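Local coordinates for cyanuric acid amidohydrolase (Azorhizobium caulinodans, PDB 4NQ3), which catalyses the hydrolytic opening of the s-triazine ring of cyanuric acid, giving carboxybiuret, which loses carbon dioxide spontaneously to form biuret, at residues 5-10 and 92-97; 29-34 and 64-69; 73-78 and 235-240. All coordinates share one frame; numbering follows the deposited sequence.

Interaction 1 of 3, residues 5-10 and 92-97; sequences KVHRIA and VFERAE. With SO4 (sulfate ion), chain D.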
ATOM      1  N   LYS A   5     -16.766 -24.194  25.844  1.00 29.75           N
ATOM      2  CA  LYS A   5     -16.574 -24.866  24.579  1.00 25.67           C
ATOM      3  C   LYS A   5     -16.039 -23.813  23.611  1.00 28.00           C
ATOM      4  O   LYS A   5     -16.656 -22.763  23.419  1.00 30.34           O
ATOM      5  CB  LYS A   5     -17.904 -25.487  24.110  1.00 26.08           C
ATOM      6  CG  LYS A   5     -18.117 -26.940  24.560  1.00 34.04           C
ATOM      7  CD  LYS A   5     -19.586 -27.383  24.538  1.00 36.27           C
ATOM      8  CE  LYS A   5     -20.161 -27.535  23.115  1.00 49.39           C
ATOM      9  NZ  LYS A   5     -21.677 -27.655  23.048  1.00 47.57           N
ATOM     10  N   VAL A   6     -14.863 -24.060  23.046  1.00 26.46           N
ATOM     11  CA  VAL A   6     -14.269 -23.124  22.092  1.00 27.33           C
ATOM     12  C   VAL A   6     -14.180 -23.730  20.698  1.00 36.68           C
ATOM     13  O   VAL A   6     -13.576 -24.797  20.520  1.00 45.85           O
ATOM     14  CB  VAL A   6     -12.879 -22.692  22.544  1.00 23.75           C
ATOM     15  CG1 VAL A   6     -12.248 -21.778  21.517  1.00 23.15           C
ATOM     16  CG2 VAL A   6     -12.983 -22.017  23.877  1.00 24.84           C
ATOM     17  N   HIS A   7     -14.756 -23.048  19.713  1.00 21.96           N
ATOM     18  CA  HIS A   7     -14.852 -23.585  18.349  1.00 21.93           C
ATOM     19  C   HIS A   7     -14.091 -22.752  17.330  1.00 24.13           C
ATOM     20  O   HIS A   7     -14.409 -21.585  17.154  1.00 28.90           O
ATOM     21  CB  HIS A   7     -16.313 -23.652  17.901  1.00 23.96           C
ATOM     22  CG  HIS A   7     -17.198 -24.451  18.803  1.00 35.57           C
ATOM     23  ND1 HIS A   7     -17.275 -25.827  18.743  1.00 44.61           N
ATOM     24  CD2 HIS A   7     -18.044 -24.066  19.791  1.00 40.79           C
ATOM     25  CE1 HIS A   7     -18.133 -26.253  19.652  1.00 48.39           C
ATOM     26  NE2 HIS A   7     -18.614 -25.205  20.301  1.00 44.72           N
ATOM     27  N   ARG A   8     -13.116 -23.334  16.639  1.00 21.47           N
ATOM     28  CA  ARG A   8     -12.411 -22.573  15.602  1.00 24.46           C
ATOM     29  C   ARG A   8     -12.981 -22.882  14.200  1.00 25.94           C
ATOM     30  O   ARG A   8     -12.918 -24.002  13.716  1.00 32.26           O
ATOM     31  CB  ARG A   8     -10.918 -22.852  15.645  1.00 21.51           C
ATOM     32  CG  ARG A   8     -10.081 -21.734  15.079  1.00 27.93           C
ATOM     33  CD  ARG A   8      -8.574 -21.905  15.418  1.00 29.16           C
ATOM     34  NE  ARG A   8      -8.057 -23.111  14.780  1.00 29.60           N
ATOM     35  CZ  ARG A   8      -7.040 -23.854  15.207  1.00 30.39           C
ATOM     36  NH1 ARG A   8      -6.350 -23.553  16.301  1.00 25.45           N
ATOM     37  NH2 ARG A   8      -6.712 -24.922  14.502  1.00 38.01           N
ATOM     38  N   ILE A   9     -13.573 -21.884  13.569  1.00 18.81           N
ATOM     39  CA  ILE A   9     -14.257 -22.084  12.310  1.00 18.76           C
ATOM     40  C   ILE A   9     -13.583 -21.328  11.151  1.00 26.95           C
ATOM     41  O   ILE A   9     -13.349 -20.126  11.239  1.00 29.11           O
ATOM     42  CB  ILE A   9     -15.730 -21.653  12.442  1.00 25.78           C
ATOM     43  CG1 ILE A   9     -16.399 -22.494  13.531  1.00 22.40           C
ATOM     44  CG2 ILE A   9     -16.477 -21.789  11.109  1.00 17.80           C
ATOM     45  CD1 ILE A   9     -17.830 -22.145  13.802  1.00 16.90           C
ATOM     46  N   ALA A  10     -13.249 -22.032  10.072  1.00 27.02           N
ATOM     47  CA  ALA A  10     -12.701 -21.369   8.890  1.00 28.63           C
ATOM     48  C   ALA A  10     -13.749 -20.470   8.178  1.00 27.06           C
ATOM     49  O   ALA A  10     -14.947 -20.679   8.303  1.00 26.25           O
ATOM     50  CB  ALA A  10     -12.166 -22.385   7.943  1.00 22.13           C
ATOM     51  N   VAL A  92     -15.366 -19.185  18.217  1.00 18.61           N
ATOM     52  CA  VAL A  92     -16.623 -19.067  18.958  1.00 19.94           C
ATOM     53  C   VAL A  92     -16.479 -19.615  20.364  1.00 21.74           C
ATOM     54  O   VAL A  92     -16.034 -20.743  20.549  1.00 29.36           O
ATOM     55  CB  VAL A  92     -17.776 -19.803  18.286  1.00 21.36           C
ATOM     56  CG1 VAL A  92     -19.025 -19.649  19.143  1.00 20.86           C
ATOM     57  CG2 VAL A  92     -18.032 -19.223  16.914  1.00 20.54           C
ATOM     58  N   PHE A  93     -16.853 -18.802  21.344  1.00 21.96           N
ATOM     59  CA  PHE A  93     -16.788 -19.141  22.768  1.00 18.77           C
ATOM     60  C   PHE A  93     -18.180 -19.440  23.295  1.00 18.78           C
ATOM     61  O   PHE A  93     -19.020 -18.530  23.364  1.00 20.19           O
ATOM     62  CB  PHE A  93     -16.183 -17.985  23.556  1.00 19.60           C
ATOM     63  CG  PHE A  93     -14.720 -17.777  23.298  1.00 18.54           C
ATOM     64  CD1 PHE A  93     -13.767 -18.521  23.985  1.00 19.75           C
ATOM     65  CD2 PHE A  93     -14.294 -16.830  22.381  1.00 16.51           C
ATOM     66  CE1 PHE A  93     -12.404 -18.323  23.751  1.00 23.47           C
ATOM     67  CE2 PHE A  93     -12.935 -16.621  22.136  1.00 20.92           C
ATOM     68  CZ  PHE A  93     -11.986 -17.370  22.824  1.00 24.59           C
ATOM     69  N   GLU A  94     -18.423 -20.693  23.677  1.00 22.82           N
ATOM     70  CA  GLU A  94     -19.742 -21.141  24.109  1.00 20.96           C
ATOM     71  C   GLU A  94     -19.716 -21.563  25.563  1.00 23.81           C
ATOM     72  O   GLU A  94     -18.742 -22.122  26.013  1.00 24.31           O
ATOM     73  CB  GLU A  94     -20.186 -22.313  23.231  1.00 25.50           C
ATOM     74  CG  GLU A  94     -21.579 -22.870  23.500  1.00 32.70           C
ATOM     75  CD  GLU A  94     -21.866 -24.122  22.669  1.00 44.60           C
ATOM     76  OE1 GLU A  94     -20.925 -24.586  21.989  1.00 52.41           O
ATOM     77  OE2 GLU A  94     -23.012 -24.647  22.692  1.00 41.93           O
ATOM     78  N   ARG A  95     -20.767 -21.268  26.312  1.00 26.02           N
ATOM     79  CA  ARG A  95     -20.917 -21.804  27.664  1.00 29.78           C
ATOM     80  C   ARG A  95     -21.955 -22.940  27.634  1.00 34.32           C
ATOM     81  O   ARG A  95     -23.068 -22.736  27.155  1.00 35.53           O
ATOM     82  CB  ARG A  95     -21.349 -20.693  28.632  1.00 30.29           C
ATOM     83  CG  ARG A  95     -21.608 -21.129  30.073  1.00 36.15           C
ATOM     84  CD  ARG A  95     -22.025 -19.957  30.963  1.00 36.43           C
ATOM     85  NE  ARG A  95     -23.249 -19.344  30.462  1.00 44.80           N
ATOM     86  CZ  ARG A  95     -23.592 -18.067  30.649  1.00 54.02           C
ATOM     87  NH1 ARG A  95     -22.786 -17.249  31.326  1.00 51.85           N
ATOM     88  NH2 ARG A  95     -24.736 -17.596  30.137  1.00 50.83           N
ATOM     89  N   ALA A  96     -21.613 -24.124  28.138  1.00 37.27           N
ATOM     90  CA  ALA A  96     -22.549 -25.249  28.148  1.00 42.32           C
ATOM     91  C   ALA A  96     -22.636 -25.817  29.570  1.00 49.78           C
ATOM     92  O   ALA A  96     -21.873 -25.390  30.425  1.00 45.63           O
ATOM     93  CB  ALA A  96     -22.124 -26.307  27.163  1.00 42.60           C
ATOM     94  N   GLU A  97     -23.543 -26.765  29.840  1.00 56.96           N
ATOM     95  CA  GLU A  97     -23.706 -27.289  31.211  1.00 64.94           C
ATOM     96  C   GLU A  97     -23.277 -28.755  31.304  1.00 68.80           C
ATOM     97  O   GLU A  97     -23.701 -29.583  30.509  1.00 72.27           O
ATOM     98  CB  GLU A  97     -25.150 -27.151  31.728  1.00 76.15           C
ATOM     99  CG  GLU A  97     -25.826 -25.820  31.468  1.00 93.96           C
ATOM    100  CD  GLU A  97     -26.263 -25.677  30.011  1.00120.47           C
ATOM    101  OE1 GLU A  97     -26.227 -26.696  29.284  1.00130.62           O
ATOM    102  OE2 GLU A  97     -26.636 -24.557  29.583  1.00127.43           O
TER
HETATM  103  S   SO4 D 402     -24.243 -13.843  31.078  0.76 47.86           S
HETATM  104  O1  SO4 D 402     -25.338 -12.984  31.543  0.76 43.28           O
HETATM  105  O2  SO4 D 402     -23.488 -14.427  32.196  0.76 45.46           O
HETATM  106  O3  SO4 D 402     -24.806 -14.913  30.243  0.76 42.77           O
HETATM  107  O4  SO4 D 402     -23.325 -13.001  30.304  0.76 52.19           O
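The imidazole of H7 is met at its edge, in the ring plane, by the carboxylate of E94: NE2 of H7 donates to OE1 of E94 at 2.9 Å, nearly along the acceptor's C-O axis. Ring and carboxylate are turned 41° against each other. The guanidinium of R95 works through its edge, with NH2 2.7 Å from O3 and NH1 3.0 Å from O2 of a sulfate, probably from the crystallisation liquor, that R111 also binds.

H7 and E94 share a face of an antiparallel strand pair in a four-stranded mixed sheet. Main-chain bonds join K5 with E94 and H7 with V92. Between them V6 and F93 form a non-hydrogen-bonded pair and give the other face carbon surface, CG2 of V6 3.6 Å from CD1 of F93; F38 meets the F93 ring edge-to-face. K5 and H7 supply donors to E94: the K5 chain bends at chi3 (70°) and brings NZ within 3.3 Å of OE2, a salt bridge whose hydrogen bond is weak; the stronger partner of OE2 is the backbone N of A30.

With donors at both oxygens, the carboxylate of E94 is probably ionised, and would tend to polarise the H7 ring or favour its protonation.

Interaction 2 of 3, residues 29-34 and 64-69; sequences IAPAGI and RGHMGA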
ATOM      1  N   ILE A  29     -22.828 -26.455  18.158  1.00 25.21           N
ATOM      2  CA  ILE A  29     -22.875 -25.217  18.930  1.00 27.08           C
ATOM      3  C   ILE A  29     -24.331 -24.872  19.217  1.00 30.95           C
ATOM      4  O   ILE A  29     -25.167 -24.865  18.292  1.00 33.95           O
ATOM      5  CB  ILE A  29     -22.221 -24.035  18.170  1.00 27.33           C
ATOM      6  CG1 ILE A  29     -20.769 -24.346  17.828  1.00 26.03           C
ATOM      7  CG2 ILE A  29     -22.348 -22.747  18.959  1.00 16.99           C
ATOM      8  CD1 ILE A  29     -20.187 -23.386  16.835  1.00 16.94           C
ATOM      9  N   ALA A  30     -24.649 -24.582  20.477  1.00 25.87           N
ATOM     10  CA  ALA A  30     -26.019 -24.175  20.812  1.00 27.38           C
ATOM     11  C   ALA A  30     -26.066 -22.661  20.974  1.00 35.00           C
ATOM     12  O   ALA A  30     -25.411 -22.106  21.857  1.00 36.30           O
ATOM     13  CB  ALA A  30     -26.480 -24.854  22.050  1.00 23.91           C
ATOM     14  N   PRO A  31     -26.811 -21.979  20.094  1.00 34.63           N
ATOM     15  CA  PRO A  31     -26.802 -20.510  20.009  1.00 28.75           C
ATOM     16  C   PRO A  31     -27.044 -19.840  21.347  1.00 30.17           C
ATOM     17  O   PRO A  31     -26.428 -18.809  21.611  1.00 38.79           O
ATOM     18  CB  PRO A  31     -27.938 -20.206  19.037  1.00 18.44           C
ATOM     19  CG  PRO A  31     -27.993 -21.380  18.184  1.00 22.24           C
ATOM     20  CD  PRO A  31     -27.705 -22.570  19.091  1.00 25.73           C
ATOM     21  N   ALA A  32     -27.910 -20.422  22.173  1.00 30.67           N
ATOM     22  CA  ALA A  32     -28.227 -19.859  23.484  1.00 29.35           C
ATOM     23  C   ALA A  32     -26.978 -19.666  24.332  1.00 30.89           C
ATOM     24  O   ALA A  32     -26.891 -18.720  25.119  1.00 48.43           O
ATOM     25  CB  ALA A  32     -29.212 -20.741  24.207  1.00 21.16           C
ATOM     26  N   GLY A  33     -25.991 -20.529  24.133  1.00 24.77           N
ATOM     27  CA  GLY A  33     -24.805 -20.528  24.969  1.00 19.72           C
ATOM     28  C   GLY A  33     -23.601 -19.823  24.374  1.00 25.82           C
ATOM     29  O   GLY A  33     -22.488 -19.908  24.902  1.00 27.62           O
ATOM     30  N   ILE A  34     -23.807 -19.139  23.255  1.00 25.89           N
ATOM     31  CA  ILE A  34     -22.716 -18.411  22.635  1.00 26.17           C
ATOM     32  C   ILE A  34     -22.461 -17.133  23.421  1.00 27.51           C
ATOM     33  O   ILE A  34     -23.331 -16.272  23.512  1.00 34.96           O
ATOM     34  CB  ILE A  34     -23.013 -18.069  21.182  1.00 16.37           C
ATOM     35  CG1 ILE A  34     -23.034 -19.330  20.339  1.00 24.10           C
ATOM     36  CG2 ILE A  34     -21.982 -17.123  20.640  1.00 18.67           C
ATOM     37  CD1 ILE A  34     -23.293 -19.035  18.869  1.00 27.48           C
ATOM     38  N   ARG A  64     -29.277 -13.158  14.957  1.00 22.59           N
ATOM     39  CA  ARG A  64     -30.635 -12.659  15.225  1.00 20.14           C
ATOM     40  C   ARG A  64     -31.637 -13.707  14.813  1.00 24.17           C
ATOM     41  O   ARG A  64     -32.606 -13.942  15.520  1.00 26.18           O
ATOM     42  CB  ARG A  64     -30.923 -11.340  14.531  1.00 25.40           C
ATOM     43  CG  ARG A  64     -30.333 -10.194  15.298  1.00 46.11           C
ATOM     44  CD  ARG A  64     -30.863  -8.838  14.866  1.00 63.51           C
ATOM     45  NE  ARG A  64     -30.040  -7.768  15.456  1.00 71.37           N
ATOM     46  CZ  ARG A  64     -29.160  -7.010  14.796  1.00 61.84           C
ATOM     47  NH1 ARG A  64     -28.475  -6.069  15.455  1.00 53.82           N
ATOM     48  NH2 ARG A  64     -28.976  -7.177  13.485  1.00 56.56           N
ATOM     49  N   GLY A  65     -31.383 -14.367  13.689  1.00 30.60           N
ATOM     50  CA  GLY A  65     -32.176 -15.518  13.291  1.00 28.30           C
ATOM     51  C   GLY A  65     -32.417 -16.562  14.384  1.00 25.66           C
ATOM     52  O   GLY A  65     -33.528 -17.033  14.544  1.00 34.50           O
ATOM     53  N   HIS A  66     -31.417 -16.885  15.189  1.00 27.99           N
ATOM     54  CA  HIS A  66     -31.611 -17.932  16.185  1.00 23.11           C
ATOM     55  C   HIS A  66     -32.007 -17.417  17.556  1.00 25.97           C
ATOM     56  O   HIS A  66     -32.731 -18.092  18.251  1.00 40.36           O
ATOM     57  CB  HIS A  66     -30.348 -18.778  16.346  1.00 20.61           C
ATOM     58  CG  HIS A  66     -30.026 -19.609  15.149  1.00 23.55           C
ATOM     59  ND1 HIS A  66     -29.032 -19.272  14.253  1.00 31.42           N
ATOM     60  CD2 HIS A  66     -30.566 -20.763  14.695  1.00 25.56           C
ATOM     61  CE1 HIS A  66     -28.970 -20.185  13.299  1.00 33.34           C
ATOM     62  NE2 HIS A  66     -29.892 -21.100  13.543  1.00 32.34           N
HETATM   63  N   MSE A  67     -31.540 -16.243  17.961  1.00 39.71           N
HETATM   64  CA  MSE A  67     -31.718 -15.803  19.346  1.00 38.94           C
HETATM   65  C   MSE A  67     -32.579 -14.559  19.470  1.00 39.14           C
HETATM   66  O   MSE A  67     -32.967 -14.182  20.552  1.00 45.42           O
HETATM   67  CB  MSE A  67     -30.351 -15.529  20.012  1.00 40.81           C
HETATM   68  CG  MSE A  67     -29.282 -16.553  19.718  1.00 34.57           C
HETATM   69 SE   MSE A  67     -27.499 -15.812  19.948  0.59 37.12          SE
HETATM   70  CE  MSE A  67     -27.415 -15.831  21.901  1.00 53.01           C
ATOM     71  N   GLY A  68     -32.861 -13.893  18.371  1.00 38.17           N
ATOM     72  CA  GLY A  68     -33.573 -12.637  18.458  1.00 39.62           C
ATOM     73  C   GLY A  68     -32.764 -11.537  19.113  1.00 53.15           C
ATOM     74  O   GLY A  68     -31.606 -11.322  18.763  1.00 53.49           O
ATOM     75  N   ALA A  69     -33.376 -10.827  20.057  1.00 51.68           N
ATOM     76  CA  ALA A  69     -32.735  -9.669  20.669  1.00 47.55           C
ATOM     77  C   ALA A  69     -31.561 -10.073  21.568  1.00 49.66           C
ATOM     78  O   ALA A  69     -30.696  -9.249  21.869  1.00 56.80           O
ATOM     79  CB  ALA A  69     -33.751  -8.864  21.444  1.00 46.69           C
TER
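Apolar packing carries most of this surface contact. The P31 ring points at the last turn of helix 51-67 and fits against two consecutive residues there: CB of P31 lies 3.9 Å from CB of H66 and 4.0 Å from CG of M67, the latter present as selenomethionine. CG of P31 reaches the root of the imidazole, 4.1 Å from CG of H66, and the two side chains cross obliquely. A compact, rigid proline suits this place, since its ring offers carbon to both neighbours while its fixed phi fits the 3-10 turn 31-33. I24 of helix 18-25 touches both P31 and H66 and so extends the apolar patch.

The two segments lie at one end of a beta-alpha-beta crossover, in which strand 34-41 leads through helix 51-67 to the parallel strand 75-80. The 3-10 turn comes just before the first strand, and a short connection separates the helix from the second. G68 is where the helical backbone is left, with phi at +68°, a value glycine adopts easily, while its N still bonds to O of R64.

Contact with polar backbone is made by the long, flexible chain of M67. Its CG stands anti to the carbonyl carbon, and a bend at chi3 (77°) brings the terminal methyl up against the turn, with CE 3.2 Å and SE 3.6 Å from O of P31. That carbonyl has its hydrogen bond within the turn, accepting from N of I34 at 3.1 Å. H66 directs ND1 back along its own helix, to a weak bond with O of L62.

Interaction 3 of 3, residues 73-78 and 235-240; sequences EVCLVM and EIVVLG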
ATOM      1  N   GLU A  73     -26.376  -9.402  22.826  1.00 36.80           N
ATOM      2  CA  GLU A  73     -25.581  -9.576  24.036  1.00 34.74           C
ATOM      3  C   GLU A  73     -24.338 -10.401  23.761  1.00 37.74           C
ATOM      4  O   GLU A  73     -23.492 -10.549  24.630  1.00 35.19           O
ATOM      5  CB  GLU A  73     -26.424 -10.230  25.124  1.00 37.88           C
ATOM      6  CG  GLU A  73     -27.460  -9.286  25.708  1.00 67.07           C
ATOM      7  CD  GLU A  73     -28.712 -10.012  26.220  1.00 85.11           C
ATOM      8  OE1 GLU A  73     -28.614 -11.202  26.610  1.00 87.99           O
ATOM      9  OE2 GLU A  73     -29.813  -9.401  26.180  1.00 94.77           O
ATOM     10  N   VAL A  74     -24.208 -10.921  22.545  1.00 21.70           N
ATOM     11  CA  VAL A  74     -23.002 -11.660  22.177  1.00 21.61           C
ATOM     12  C   VAL A  74     -21.886 -10.679  21.864  1.00 17.98           C
ATOM     13  O   VAL A  74     -22.099  -9.704  21.143  1.00 23.46           O
ATOM     14  CB  VAL A  74     -23.235 -12.589  20.952  1.00 20.33           C
ATOM     15  CG1 VAL A  74     -21.948 -13.306  20.550  1.00 13.05           C
ATOM     16  CG2 VAL A  74     -24.322 -13.570  21.250  1.00 12.53           C
ATOM     17  N   CYS A  75     -20.703 -10.913  22.417  1.00 13.24           N
ATOM     18  CA  CYS A  75     -19.573 -10.044  22.126  1.00 16.44           C
ATOM     19  C   CYS A  75     -18.950 -10.413  20.811  1.00 25.81           C
ATOM     20  O   CYS A  75     -18.505 -11.557  20.626  1.00 30.62           O
ATOM     21  CB  CYS A  75     -18.530 -10.121  23.226  1.00 17.07           C
ATOM     22  SG  CYS A  75     -19.045  -9.158  24.686  1.00 25.49           S
ATOM     23  N   LEU A  76     -18.932  -9.451  19.892  1.00 28.06           N
ATOM     24  CA  LEU A  76     -18.328  -9.658  18.585  1.00 26.03           C
ATOM     25  C   LEU A  76     -17.030  -8.845  18.494  1.00 27.30           C
ATOM     26  O   LEU A  76     -17.056  -7.618  18.370  1.00 36.17           O
ATOM     27  CB  LEU A  76     -19.313  -9.276  17.484  1.00 14.67           C
ATOM     28  CG  LEU A  76     -20.590 -10.127  17.384  1.00 20.04           C
ATOM     29  CD1 LEU A  76     -21.481  -9.707  16.212  1.00 14.74           C
ATOM     30  CD2 LEU A  76     -20.273 -11.629  17.261  1.00 14.89           C
ATOM     31  N   VAL A  77     -15.903  -9.541  18.601  1.00 15.11           N
ATOM     32  CA  VAL A  77     -14.582  -8.951  18.410  1.00 27.77           C
ATOM     33  C   VAL A  77     -14.005  -9.340  17.051  1.00 21.55           C
ATOM     34  O   VAL A  77     -13.489 -10.446  16.883  1.00 23.47           O
ATOM     35  CB  VAL A  77     -13.571  -9.389  19.505  1.00 26.25           C
ATOM     36  CG1 VAL A  77     -12.275  -8.659  19.328  1.00 16.32           C
ATOM     37  CG2 VAL A  77     -14.140  -9.203  20.883  1.00 15.41           C
HETATM   38  N   MSE A  78     -14.096  -8.451  16.075  1.00 16.28           N
HETATM   39  CA  MSE A  78     -13.510  -8.755  14.780  1.00 16.68           C
HETATM   40  C   MSE A  78     -12.214  -7.993  14.630  1.00 24.20           C
HETATM   41  O   MSE A  78     -12.219  -6.774  14.506  1.00 30.21           O
HETATM   42  CB  MSE A  78     -14.455  -8.405  13.639  1.00 22.09           C
HETATM   43  CG  MSE A  78     -15.770  -9.201  13.635  1.00 27.59           C
HETATM   44 SE   MSE A  78     -15.507 -11.110  13.308  0.65 21.31          SE
HETATM   45  CE  MSE A  78     -16.027 -11.753  15.082  1.00 15.68           C
ATOM     46  N   GLU A 235     -16.467  -4.027  23.598  1.00 26.24           N
ATOM     47  CA  GLU A 235     -16.830  -5.408  23.947  1.00 23.98           C
ATOM     48  C   GLU A 235     -15.721  -5.973  24.812  1.00 22.71           C
ATOM     49  O   GLU A 235     -14.551  -5.857  24.468  1.00 31.62           O
ATOM     50  CB  GLU A 235     -17.020  -6.270  22.719  1.00 21.55           C
ATOM     51  CG  GLU A 235     -17.858  -5.585  21.660  1.00 33.47           C
ATOM     52  CD  GLU A 235     -19.317  -6.010  21.698  1.00 44.15           C
ATOM     53  OE1 GLU A 235     -19.748  -6.717  20.750  1.00 45.77           O
ATOM     54  OE2 GLU A 235     -20.034  -5.617  22.658  1.00 50.08           O
ATOM     55  N   ILE A 236     -16.080  -6.568  25.939  1.00 18.91           N
ATOM     56  CA  ILE A 236     -15.095  -7.156  26.826  1.00 19.38           C
ATOM     57  C   ILE A 236     -15.315  -8.667  26.971  1.00 22.81           C
ATOM     58  O   ILE A 236     -16.443  -9.132  27.205  1.00 26.75           O
ATOM     59  CB  ILE A 236     -15.137  -6.505  28.205  1.00 21.00           C
ATOM     60  CG1 ILE A 236     -14.553  -5.097  28.138  1.00 23.67           C
ATOM     61  CG2 ILE A 236     -14.345  -7.323  29.207  1.00 21.01           C
ATOM     62  CD1 ILE A 236     -15.502  -4.090  27.584  1.00 30.24           C
ATOM     63  N   VAL A 237     -14.236  -9.433  26.839  1.00 20.55           N
ATOM     64  CA  VAL A 237     -14.304 -10.865  27.076  1.00 23.53           C
ATOM     65  C   VAL A 237     -13.152 -11.264  27.967  1.00 24.39           C
ATOM     66  O   VAL A 237     -11.999 -11.084  27.584  1.00 24.64           O
ATOM     67  CB  VAL A 237     -14.226 -11.656  25.765  1.00 25.67           C
ATOM     68  CG1 VAL A 237     -14.289 -13.124  26.051  1.00 18.48           C
ATOM     69  CG2 VAL A 237     -15.367 -11.257  24.872  1.00 21.47           C
ATOM     70  N   VAL A 238     -13.463 -11.800  29.146  1.00 27.20           N
ATOM     71  CA  VAL A 238     -12.452 -12.259  30.106  1.00 25.68           C
ATOM     72  C   VAL A 238     -12.302 -13.781  30.054  1.00 27.67           C
ATOM     73  O   VAL A 238     -13.275 -14.503  30.210  1.00 37.81           O
ATOM     74  CB  VAL A 238     -12.819 -11.846  31.549  1.00 21.99           C
ATOM     75  CG1 VAL A 238     -11.931 -12.522  32.549  1.00 23.28           C
ATOM     76  CG2 VAL A 238     -12.776 -10.354  31.720  1.00 21.91           C
ATOM     77  N   LEU A 239     -11.081 -14.262  29.869  1.00 21.95           N
ATOM     78  CA  LEU A 239     -10.788 -15.693  29.881  1.00 28.66           C
ATOM     79  C   LEU A 239      -9.896 -16.047  31.064  1.00 31.14           C
ATOM     80  O   LEU A 239      -8.884 -15.385  31.314  1.00 33.44           O
ATOM     81  CB  LEU A 239     -10.099 -16.120  28.584  1.00 22.19           C
ATOM     82  CG  LEU A 239     -10.796 -15.721  27.301  1.00 21.02           C
ATOM     83  CD1 LEU A 239      -9.905 -16.052  26.130  1.00 21.06           C
ATOM     84  CD2 LEU A 239     -12.105 -16.462  27.204  1.00 20.63           C
ATOM     85  N   GLY A 240     -10.253 -17.100  31.789  1.00 29.69           N
ATOM     86  CA  GLY A 240      -9.482 -17.450  32.957  1.00 26.45           C
ATOM     87  C   GLY A 240      -9.719 -18.877  33.365  1.00 38.04           C
ATOM     88  O   GLY A 240     -10.410 -19.621  32.666  1.00 36.34           O
TER
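E235 reaches from its strand onto the backbone of another. CB of E235 rests 4.0 Å from SG of C75. CG of E235, anti to the carbonyl carbon, comes 3.9 Å from O of L76. A bend at chi2 (-98°) then swings the carboxylate round to the N-H edge of the C75-L76 peptide, with CD of E235 4.1 Å from CA of C75. At the tip, OE1 of E235 accepts a nearly straight bond from N of L76 at 3.0 Å; the donor stands above the carboxylate plane, 42° out of it. OE2 has a weak bond from ND1 of H113.

The two strands belong to different four-stranded sheets with the same strand order, in two of the three repeating units that build the monomer. They cross at 96°, nearly perpendicular, so a side chain takes over the joining that a regular strand pair leaves to backbone. The long acidic side chain of E235 suits the task of reaching the L76 N-H. An alanine here would remove this acceptor and would probably disturb the seating of the C75-L76 peptide. The backbone of E235 bonds with that of the active-site K156, whose NZ bonds to O of M78.

Beside the glutamate, C75 packs into the crossing: its CB meets CG2 of V237 at 3.7 Å, and its SG lies against O of I236. Its short side chain suits the close approach of the strands, CA of C75 5.7 Å from CA of E235.

Interactions 1 and 2 join through one backbone pair, N of R95 with O of G33 at 2.6 Å, a probable hydrogen bond, and through the E94 carboxylate at A30; together these tie the 29-34 loop to strand 89-97. Interaction 2 meets interaction 3 where CE of M67 packs 3.9 Å from CG2 of V74. F93 links interaction 1 to interaction 3, its CE1 3.9 Å from CD2 of L239. Interaction 3 lies nearest the catalytic centre: the side chain of E235 is about 4 Å from that of K156 and about 9 Å from that of the nucleophile S226, and the L76 side chain is about 12 Å from bound barbituric acid. The F93 side chain is about 12 Å from that of K156.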